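Local coordinates for fiber (Bovine adenovirus 4, PDB 4UE0), which forms the head domain of the viral fibre, a capsid protein that probably attaches the virion to an adhesion receptor on the host cell, at residues Phe19-Gly24 against Leu38-Met44; Leu23-Ile27 against Asp57-Ile63; Cys74-Pro79 against Glu106-Ser112. One frame throughout, in Å; residues are numbered along the deposited sequence. Where two conformers were deposited one is given.

Contact 1: residues Phe19-Gly24 against Leu38-Met44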
loop_
_atom_site.group_PDB
_atom_site.type_symbol
_atom_site.label_atom_id
_atom_site.label_comp_id
_atom_site.label_asym_id
_atom_site.label_seq_id
_atom_site.Cartn_x
_atom_site.Cartn_y
_atom_site.Cartn_z
ATOM N N PHE A 19 14.958 -15.357 -10.670
ATOM C CA PHE A 19 13.913 -15.175 -9.659
ATOM C C PHE A 19 12.576 -14.872 -10.347
ATOM O O PHE A 19 12.488 -14.747 -11.586
ATOM C CB PHE A 19 14.320 -14.146 -8.583
ATOM C CG PHE A 19 14.478 -12.730 -9.093
ATOM C CD1 PHE A 19 15.698 -12.284 -9.601
ATOM C CD2 PHE A 19 13.406 -11.824 -9.060
ATOM C CE1 PHE A 19 15.864 -10.981 -10.050
ATOM C CE2 PHE A 19 13.571 -10.524 -9.512
ATOM C CZ PHE A 19 14.787 -10.124 -10.037
ATOM N N ILE A 20 11.513 -14.833 -9.549
ATOM C CA ILE A 20 10.117 -14.645 -10.007
ATOM C C ILE A 20 9.577 -13.376 -9.396
ATOM O O ILE A 20 9.799 -13.096 -8.212
ATOM C CB ILE A 20 9.183 -15.787 -9.448
ATOM C CG1 ILE A 20 9.439 -17.094 -10.170
ATOM C CG2 ILE A 20 7.676 -15.449 -9.538
ATOM C CD1 ILE A 20 8.932 -17.156 -11.597
ATOM N N ILE A 21 8.815 -12.642 -10.208
ATOM C CA ILE A 21 7.918 -11.627 -9.694
ATOM C C ILE A 21 6.526 -11.946 -10.194
ATOM O O ILE A 21 6.353 -12.572 -11.249
ATOM C CB ILE A 21 8.281 -10.198 -10.069
ATOM C CG1 ILE A 21 8.157 -9.920 -11.549
ATOM C CG2 ILE A 21 9.620 -9.849 -9.517
ATOM C CD1 ILE A 21 8.100 -8.437 -11.831
ATOM N N ALA A 22 5.527 -11.590 -9.393
ATOM C CA ALA A 22 4.145 -11.914 -9.730
ATOM C C ALA A 22 3.310 -10.643 -9.693
ATOM O O ALA A 22 3.162 -10.013 -8.642
ATOM C CB ALA A 22 3.578 -12.981 -8.813
ATOM N N LEU A 23 2.793 -10.291 -10.863
ATOM C CA LEU A 23 2.014 -9.072 -11.088
ATOM C C LEU A 23 0.540 -9.366 -11.234
ATOM O O LEU A 23 0.160 -10.385 -11.811
ATOM C CB LEU A 23 2.498 -8.368 -12.341
ATOM C CG LEU A 23 3.972 -7.975 -12.368
ATOM C CD1 LEU A 23 4.397 -7.560 -13.779
ATOM C CD2 LEU A 23 4.197 -6.852 -11.384
ATOM N N GLY A 24 -0.261 -8.465 -10.701
ATOM C CA GLY A 24 -1.699 -8.479 -10.889
ATOM C C GLY A 24 -2.113 -7.150 -11.441
ATOM O O GLY A 24 -1.477 -6.119 -11.181
ATOM N N LEU A 38 -2.074 -1.761 -10.789
ATOM C CA LEU A 38 -0.990 -2.711 -10.993
ATOM C C LEU A 38 -0.420 -3.068 -9.634
ATOM O O LEU A 38 -0.043 -2.175 -8.875
ATOM C CB LEU A 38 0.129 -2.113 -11.857
ATOM C CG LEU A 38 1.308 -3.033 -12.168
ATOM C CD1 LEU A 38 0.893 -4.285 -12.919
ATOM C CD2 LEU A 38 2.380 -2.286 -12.954
ATOM N N ASN A 39 -0.328 -4.355 -9.333
ATOM C CA ASN A 39 0.357 -4.719 -8.146
ATOM C C ASN A 39 1.327 -5.835 -8.312
ATOM O O ASN A 39 1.372 -6.504 -9.321
ATOM C CB ASN A 39 -0.606 -4.980 -7.056
ATOM C CG ASN A 39 -1.553 -6.049 -7.385
ATOM O OD1 ASN A 39 -1.202 -7.069 -8.004
ATOM N ND2 ASN A 39 -2.808 -5.823 -7.024
ATOM N N CYS A 40 2.151 -5.973 -7.299
ATOM C CA CYS A 40 3.208 -6.951 -7.300
ATOM C C CYS A 40 3.331 -7.538 -5.922
ATOM O O CYS A 40 3.361 -6.817 -4.932
ATOM C CB CYS A 40 4.504 -6.243 -7.687
ATOM S SG CYS A 40 5.902 -7.308 -8.072
ATOM N N SER A 41 3.426 -8.861 -5.860
ATOM C CA SER A 41 3.700 -9.523 -4.584
ATOM C C SER A 41 5.131 -9.292 -4.137
ATOM O O SER A 41 5.989 -8.873 -4.945
ATOM C CB SER A 41 3.403 -11.020 -4.677
ATOM O OG SER A 41 2.020 -11.284 -4.829
ATOM N N GLN A 42 5.434 -9.544 -2.866
ATOM C CA GLN A 42 6.814 -9.521 -2.438
ATOM C C GLN A 42 7.663 -10.472 -3.294
ATOM O O GLN A 42 7.182 -11.468 -3.816
ATOM C CB GLN A 42 6.937 -9.860 -0.963
ATOM C CG GLN A 42 6.556 -11.283 -0.614
ATOM C CD GLN A 42 6.545 -11.490 0.881
ATOM O OE1 GLN A 42 5.883 -10.760 1.622
ATOM N NE2 GLN A 42 7.299 -12.463 1.348
ATOM N N PHE A 43 8.933 -10.121 -3.436
ATOM C CA PHE A 43 9.839 -10.952 -4.201
ATOM C C PHE A 43 11.246 -10.790 -3.673
ATOM O O PHE A 43 11.580 -9.811 -3.001
ATOM C CB PHE A 43 9.783 -10.621 -5.693
ATOM C CG PHE A 43 10.317 -9.252 -6.051
ATOM C CD1 PHE A 43 9.509 -8.131 -5.897
ATOM C CD2 PHE A 43 11.597 -9.081 -6.517
ATOM C CE1 PHE A 43 9.977 -6.867 -6.205
ATOM C CE2 PHE A 43 12.076 -7.818 -6.817
ATOM C CZ PHE A 43 11.264 -6.712 -6.650
ATOM N N MET A 44 12.091 -11.755 -4.027
ATOM C CA MET A 44 13.464 -11.793 -3.541
ATOM C C MET A 44 14.412 -11.755 -4.744
ATOM O O MET A 44 14.679 -12.785 -5.394
ATOM C CB MET A 44 13.815 -12.977 -2.663
ATOM C CG MET A 44 15.215 -12.818 -2.108
ATOM S SD MET A 44 15.659 -14.206 -1.059
ATOM C CE MET A 44 14.899 -13.687 0.481
HETATM O O HOH W 1 10.846 -13.840 -5.744
HETATM O O HOH W 2 7.392 -13.549 -6.144
HETATM O O HOH W 3 6.260 -11.107 -6.745
#
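F19 packs against the end of segment 38-44: with CG between its own backbone N and carbonyl carbon (chi1 66°), CB comes 3.5 Å from M44 O and CE2 lies 3.9 Å from F43 CD2, the two aromatic side chains meeting at a slant. I20 O accepts from water 1, which accepts from M44 N, bridging backbones that have drawn apart. I21 follows with a CH-pi contact, CG2 standing over one face of the F43 ring at 3.9 Å from its centroid while the two side chains run alongside each other. This is the frayed end of an antiparallel beta hairpin, strands 19-29 and 34-40, whose second strand gives way to loop after C40. A22 marks the change: water 3 accepts from A22 N, but A22 O already receives S41 N at 3.0 Å. S41 OG itself turns to S117 and T119 of the second subunit. L23 and C40 form an antiparallel non-hydrogen-bonded pair, and L23 CD2 packs 3.8 Å from C40 SG, on the face where F54 also touches L23. G24 and N39 complete a hydrogen-bonded pair, G24 N reaching N39 O at 2.9 Å and N39 N reaching G24 O at 2.8 Å.

Contact 2: residues Leu23-Ile27 against Asp57-Ile63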
loop_
_atom_site.group_PDB
_atom_site.type_symbol
_atom_site.label_atom_id
_atom_site.label_comp_id
_atom_site.label_asym_id
_atom_site.label_seq_id
_atom_site.Cartn_x
_atom_site.Cartn_y
_atom_site.Cartn_z
ATOM N N LEU A 23 2.793 -10.291 -10.863
ATOM C CA LEU A 23 2.014 -9.072 -11.088
ATOM C C LEU A 23 0.540 -9.366 -11.234
ATOM O O LEU A 23 0.160 -10.385 -11.811
ATOM C CB LEU A 23 2.498 -8.368 -12.341
ATOM C CG LEU A 23 3.972 -7.975 -12.368
ATOM C CD1 LEU A 23 4.397 -7.560 -13.779
ATOM C CD2 LEU A 23 4.197 -6.852 -11.384
ATOM N N GLY A 24 -0.261 -8.465 -10.701
ATOM C CA GLY A 24 -1.699 -8.479 -10.889
ATOM C C GLY A 24 -2.113 -7.150 -11.441
ATOM O O GLY A 24 -1.477 -6.119 -11.181
ATOM N N TRP A 25 -3.172 -7.144 -12.216
ATOM C CA TRP A 25 -3.702 -5.905 -12.762
ATOM C C TRP A 25 -5.213 -5.925 -12.720
ATOM O O TRP A 25 -5.843 -7.009 -12.713
ATOM C CB TRP A 25 -3.193 -5.676 -14.195
ATOM C CG TRP A 25 -3.598 -6.757 -15.163
ATOM C CD1 TRP A 25 -2.880 -7.892 -15.507
ATOM C CD2 TRP A 25 -4.823 -6.827 -15.892
ATOM N NE1 TRP A 25 -3.602 -8.642 -16.401
ATOM C CE2 TRP A 25 -4.796 -8.014 -16.652
ATOM C CE3 TRP A 25 -5.947 -6.000 -15.978
ATOM C CZ2 TRP A 25 -5.863 -8.396 -17.498
ATOM C CZ3 TRP A 25 -7.011 -6.379 -16.815
ATOM C CH2 TRP A 25 -6.956 -7.560 -17.566
ATOM N N GLN A 26 -5.793 -4.722 -12.646
ATOM C CA GLN A 26 -7.255 -4.562 -12.679
ATOM C C GLN A 26 -7.607 -3.263 -13.389
ATOM O O GLN A 26 -6.881 -2.257 -13.304
ATOM C CB GLN A 26 -7.910 -4.537 -11.275
ATOM C CG GLN A 26 -7.325 -5.443 -10.203
ATOM C CD GLN A 26 -7.627 -4.936 -8.793
ATOM O OE1 GLN A 26 -6.785 -5.011 -7.886
ATOM N NE2 GLN A 26 -8.829 -4.395 -8.608
ATOM N N ILE A 27 -8.725 -3.297 -14.104
ATOM C CA ILE A 27 -9.351 -2.102 -14.662
ATOM C C ILE A 27 -10.735 -2.037 -14.019
ATOM O O ILE A 27 -11.529 -2.968 -14.143
ATOM C CB ILE A 27 -9.463 -2.135 -16.191
ATOM C CG1 ILE A 27 -8.079 -2.309 -16.789
ATOM C CG2 ILE A 27 -10.139 -0.853 -16.692
ATOM C CD1 ILE A 27 -8.072 -2.450 -18.303
ATOM N N ASP A 57 1.876 -9.621 -21.940
ATOM C CA ASP A 57 0.677 -10.264 -22.437
ATOM C C ASP A 57 -0.422 -9.210 -22.689
ATOM O O ASP A 57 -0.369 -8.065 -22.196
ATOM C CB ASP A 57 0.198 -11.279 -21.376
ATOM C CG ASP A 57 0.126 -10.664 -19.956
ATOM O OD1 ASP A 57 1.170 -10.464 -19.314
ATOM O OD2 ASP A 57 -0.986 -10.378 -19.508
ATOM N N SER A 58 -1.447 -9.618 -23.434
ATOM C CA SER A 58 -2.582 -8.742 -23.758
ATOM C C SER A 58 -3.242 -8.095 -22.526
ATOM O O SER A 58 -3.587 -6.887 -22.536
ATOM C CB SER A 58 -3.632 -9.554 -24.523
ATOM O OG SER A 58 -4.158 -10.619 -23.724
ATOM N N GLY A 59 -3.437 -8.917 -21.487
ATOM C CA GLY A 59 -4.107 -8.464 -20.280
ATOM C C GLY A 59 -3.344 -7.298 -19.674
ATOM O O GLY A 59 -3.872 -6.215 -19.444
ATOM N N LEU A 60 -2.064 -7.506 -19.447
ATOM C CA LEU A 60 -1.275 -6.499 -18.772
ATOM C C LEU A 60 -1.110 -5.247 -19.621
ATOM O O LEU A 60 -1.117 -4.103 -19.128
ATOM C CB LEU A 60 0.067 -7.098 -18.444
ATOM C CG LEU A 60 0.931 -6.367 -17.466
ATOM C CD1 LEU A 60 0.225 -5.954 -16.172
ATOM C CD2 LEU A 60 2.080 -7.295 -17.163
ATOM N N GLU A 61 -0.942 -5.442 -20.918
ATOM C CA GLU A 61 -0.777 -4.290 -21.770
ATOM C C GLU A 61 -2.001 -3.369 -21.661
ATOM O O GLU A 61 -1.865 -2.165 -21.890
ATOM C CB GLU A 61 -0.585 -4.684 -23.221
ATOM C CG GLU A 61 0.817 -5.078 -23.642
ATOM C CD GLU A 61 0.925 -5.217 -25.151
ATOM O OE1 GLU A 61 0.257 -6.116 -25.697
ATOM O OE2 GLU A 61 1.650 -4.433 -25.791
ATOM N N SER A 62 -3.183 -3.929 -21.336
ATOM C CA SER A 62 -4.438 -3.169 -21.357
ATOM C C SER A 62 -4.505 -2.056 -20.314
ATOM O O SER A 62 -5.361 -1.174 -20.437
ATOM C CB SER A 62 -5.658 -4.115 -21.253
ATOM O OG SER A 62 -5.873 -4.685 -19.954
ATOM N N ILE A 63 -3.635 -2.079 -19.300
ATOM C CA ILE A 63 -3.711 -1.062 -18.266
ATOM C C ILE A 63 -2.827 0.150 -18.596
ATOM O O ILE A 63 -2.860 1.166 -17.874
ATOM C CB ILE A 63 -3.377 -1.607 -16.844
ATOM C CG1 ILE A 63 -1.889 -1.971 -16.705
ATOM C CG2 ILE A 63 -4.288 -2.769 -16.459
ATOM C CD1 ILE A 63 -1.451 -2.211 -15.293
HETATM O O HOH W 4 -2.663 -11.020 -17.449
#
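A chi1 of 61° holds CG of W25 between its backbone N and carbonyl carbon, and a chi2 of -93° then turns the indole so that one face lies against the start of helix 58-61. The short helix is N-capped by D57, whose OD2 accepts from L60 N. Its single turn packs on strand 19-29, and no direct hydrogen bond joins the two segments. G59 comes tightest, its CA 3.3 Å from W25 CZ2, while G59 O stands 3.4 Å above the ring plane, over its centre. That oxygen is fixed by two donors, S62 N and S62 OG. L60 adds a CH-pi contact, CA over the five-membered ring, and splits its branches, CD1 going to W25 CD1 and CD2 to L23 CD1. Farther along, I63 sets CG2 between W25 CE3, 3.7 Å away, and I27 CG1, 3.8 Å away; I27 CD1 meets S62 OG. The capping carboxylate has a second task, for D57 OD1 forms a salt bridge with R12. At the edge of the indole and in its plane, water 4 accepts from W25 NE1 at 2.8 Å and donates to D57 OD2 at 2.7 Å.

Contact 3: residues Cys74-Pro79 against Glu106-Ser112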
loop_
_atom_site.group_PDB
_atom_site.type_symbol
_atom_site.label_atom_id
_atom_site.label_comp_id
_atom_site.label_asym_id
_atom_site.label_seq_id
_atom_site.Cartn_x
_atom_site.Cartn_y
_atom_site.Cartn_z
ATOM N N CYS A 74 8.463 0.656 -2.685
ATOM C CA CYS A 74 8.652 -0.569 -1.944
ATOM C C CYS A 74 9.847 -0.423 -1.051
ATOM O O CYS A 74 10.556 0.589 -1.109
ATOM C CB CYS A 74 8.783 -1.760 -2.908
ATOM S SG CYS A 74 10.246 -1.719 -3.931
ATOM N N THR A 75 10.099 -1.434 -0.209
ATOM C CA THR A 75 11.213 -1.382 0.725
ATOM C C THR A 75 11.946 -2.712 0.783
ATOM O O THR A 75 11.430 -3.759 0.422
ATOM C CB THR A 75 10.764 -1.015 2.156
ATOM O OG1 THR A 75 10.008 -2.090 2.732
ATOM C CG2 THR A 75 9.970 0.299 2.195
ATOM N N GLN A 76 13.167 -2.608 1.297
ATOM C CA GLN A 76 13.906 -3.765 1.815
ATOM C C GLN A 76 14.441 -3.429 3.210
ATOM O O GLN A 76 14.783 -2.285 3.498
ATOM C CB GLN A 76 15.110 -4.127 0.944
ATOM C CG GLN A 76 14.737 -4.674 -0.416
ATOM C CD GLN A 76 15.969 -4.989 -1.217
ATOM O OE1 GLN A 76 16.812 -4.119 -1.464
ATOM N NE2 GLN A 76 16.127 -6.247 -1.610
ATOM N N GLN A 77 14.478 -4.441 4.056
ATOM C CA GLN A 77 15.045 -4.339 5.397
ATOM C C GLN A 77 16.434 -4.925 5.364
ATOM O O GLN A 77 16.612 -6.109 5.075
ATOM C CB GLN A 77 14.166 -5.082 6.378
ATOM C CG GLN A 77 14.691 -5.070 7.796
ATOM C CD GLN A 77 13.735 -5.654 8.784
ATOM O OE1 GLN A 77 12.564 -5.355 8.760
ATOM N NE2 GLN A 77 14.245 -6.464 9.688
ATOM N N LEU A 78 17.411 -4.058 5.618
ATOM C CA LEU A 78 18.816 -4.431 5.515
ATOM C C LEU A 78 19.238 -5.225 6.737
ATOM O O LEU A 78 18.547 -5.242 7.749
ATOM C CB LEU A 78 19.667 -3.190 5.333
ATOM C CG LEU A 78 19.746 -2.616 3.924
ATOM C CD1 LEU A 78 18.691 -3.079 2.937
ATOM C CD2 LEU A 78 19.741 -1.102 4.010
ATOM N N PRO A 79 20.375 -5.916 6.645
ATOM C CA PRO A 79 20.776 -6.754 7.774
ATOM C C PRO A 79 20.899 -6.022 9.127
ATOM O O PRO A 79 20.651 -6.636 10.167
ATOM C CB PRO A 79 22.130 -7.292 7.332
ATOM C CG PRO A 79 22.047 -7.312 5.842
ATOM C CD PRO A 79 21.276 -6.079 5.490
ATOM N N GLU A 106 19.112 -4.666 -3.035
ATOM C CA GLU A 106 20.047 -5.534 -2.331
ATOM C C GLU A 106 19.757 -6.984 -2.690
ATOM O O GLU A 106 18.620 -7.443 -2.554
ATOM C CB GLU A 106 19.906 -5.402 -0.820
ATOM C CG GLU A 106 20.122 -4.001 -0.301
ATOM C CD GLU A 106 21.547 -3.549 -0.453
ATOM O OE1 GLU A 106 22.468 -4.368 -0.260
ATOM O OE2 GLU A 106 21.751 -2.362 -0.761
ATOM N N PRO A 107 20.776 -7.749 -3.097
ATOM C CA PRO A 107 20.523 -9.155 -3.361
ATOM C C PRO A 107 20.065 -9.936 -2.128
ATOM O O PRO A 107 20.558 -9.706 -1.035
ATOM C CB PRO A 107 21.903 -9.677 -3.810
ATOM C CG PRO A 107 22.673 -8.470 -4.255
ATOM C CD PRO A 107 22.177 -7.379 -3.362
ATOM N N ASN A 108 19.179 -10.895 -2.346
ATOM C CA ASN A 108 18.832 -11.905 -1.338
ATOM C C ASN A 108 18.134 -11.349 -0.093
ATOM O O ASN A 108 18.192 -11.939 0.974
ATOM C CB ASN A 108 20.059 -12.756 -0.974
ATOM C CG ASN A 108 20.744 -13.299 -2.211
ATOM O OD1 ASN A 108 21.965 -13.130 -2.410
ATOM N ND2 ASN A 108 19.957 -13.889 -3.076
ATOM N N ILE A 109 17.452 -10.227 -0.276
ATOM C CA ILE A 109 16.624 -9.649 0.749
ATOM C C ILE A 109 15.243 -9.414 0.140
ATOM O O ILE A 109 15.115 -8.892 -0.967
ATOM C CB ILE A 109 17.217 -8.305 1.264
ATOM C CG1 ILE A 109 18.558 -8.554 1.938
ATOM C CG2 ILE A 109 16.209 -7.618 2.189
ATOM C CD1 ILE A 109 19.204 -7.302 2.476
ATOM N N MET A 110 14.199 -9.777 0.871
ATOM C CA MET A 110 12.857 -9.628 0.366
ATOM C C MET A 110 12.493 -8.160 0.106
ATOM O O MET A 110 12.823 -7.287 0.896
ATOM C CB MET A 110 11.852 -10.213 1.358
ATOM C CG MET A 110 10.486 -10.477 0.750
ATOM S SD MET A 110 10.431 -11.844 -0.449
ATOM C CE MET A 110 10.688 -13.223 0.651
ATOM N N VAL A 111 11.788 -7.921 -0.985
ATOM C CA VAL A 111 11.234 -6.613 -1.350
ATOM C C VAL A 111 9.747 -6.679 -1.041
ATOM O O VAL A 111 9.077 -7.647 -1.423
ATOM C CB VAL A 111 11.446 -6.308 -2.834
ATOM C CG1 VAL A 111 10.827 -4.984 -3.223
ATOM C CG2 VAL A 111 12.926 -6.308 -3.198
ATOM N N SER A 112 9.226 -5.643 -0.361
ATOM C CA SER A 112 7.803 -5.634 -0.032
ATOM C C SER A 112 6.906 -5.536 -1.276
ATOM O O SER A 112 7.283 -4.977 -2.294
ATOM C CB SER A 112 7.492 -4.484 0.908
ATOM O OG SER A 112 7.906 -3.239 0.380
HETATM O O HOH W 5 13.062 -7.004 3.558
#
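The side-chain amide of Q76 grips the type II beta turn E106-I109 with three hydrogen bonds. Q76 OE1 receives E106 N at 2.8 Å on a lone pair in the carbonyl plane. The two N-H groups of NE2 diverge, one to a lone pair of E106 O at 2.9 Å and the other to I109 O, likewise at 2.9 Å but approached from 46° above that carbonyl plane. The chain reaches the turn because it is extended beyond CG (chi2 179°). A second polar pair lies nearer the start of segment 74-79, where T75 N donates to S112 OG at 2.9 Å and S112 N donates to T75 O at 3.0 Å. T75 OG1 has its hydrogen bond with Y71 of the second subunit. On the side away from the Q76 amide, water 5 bridges the backbones, accepting from Q77 N and donating to M110 O. Packing fills in around them: V111 sends CG1 to C74 SG, 3.4 Å away, and CG2 alongside Q76 CG and NE2. Farther out, I109 CG2 lies 3.3 Å from Q77 O and its CD1 meets P79 CD. Strand 70-77 is an edge strand of its sheet within this chain, and the loop is fastened to it largely through side-chain groups; with donors and acceptors both engaged, the Q76 amide is fixed in rotation and ties together the two ends of the turn.

Contacts 1 and 2 share L23 and G24 and read strand 19-29 in two ways: contact 1 joins it to its hairpin neighbour in the same sheet, contact 2 lays a short helix against it. Their side chains touch, L38 of the first packing on L60 and I63 of the second. Contact 1 is the buried one, about 7 Å from the chain centre (centre to centre); the other two are partly buried, and lie on opposite sides of that centre. Chemistry follows place. Backbone pairing, bridging waters and buried apolar packing hold contact 1, an aromatic face contact 2, and a side-chain amide contact 3, whose loop abuts contact 1, where F43 O is probably hydrogen-bonded to V111 N.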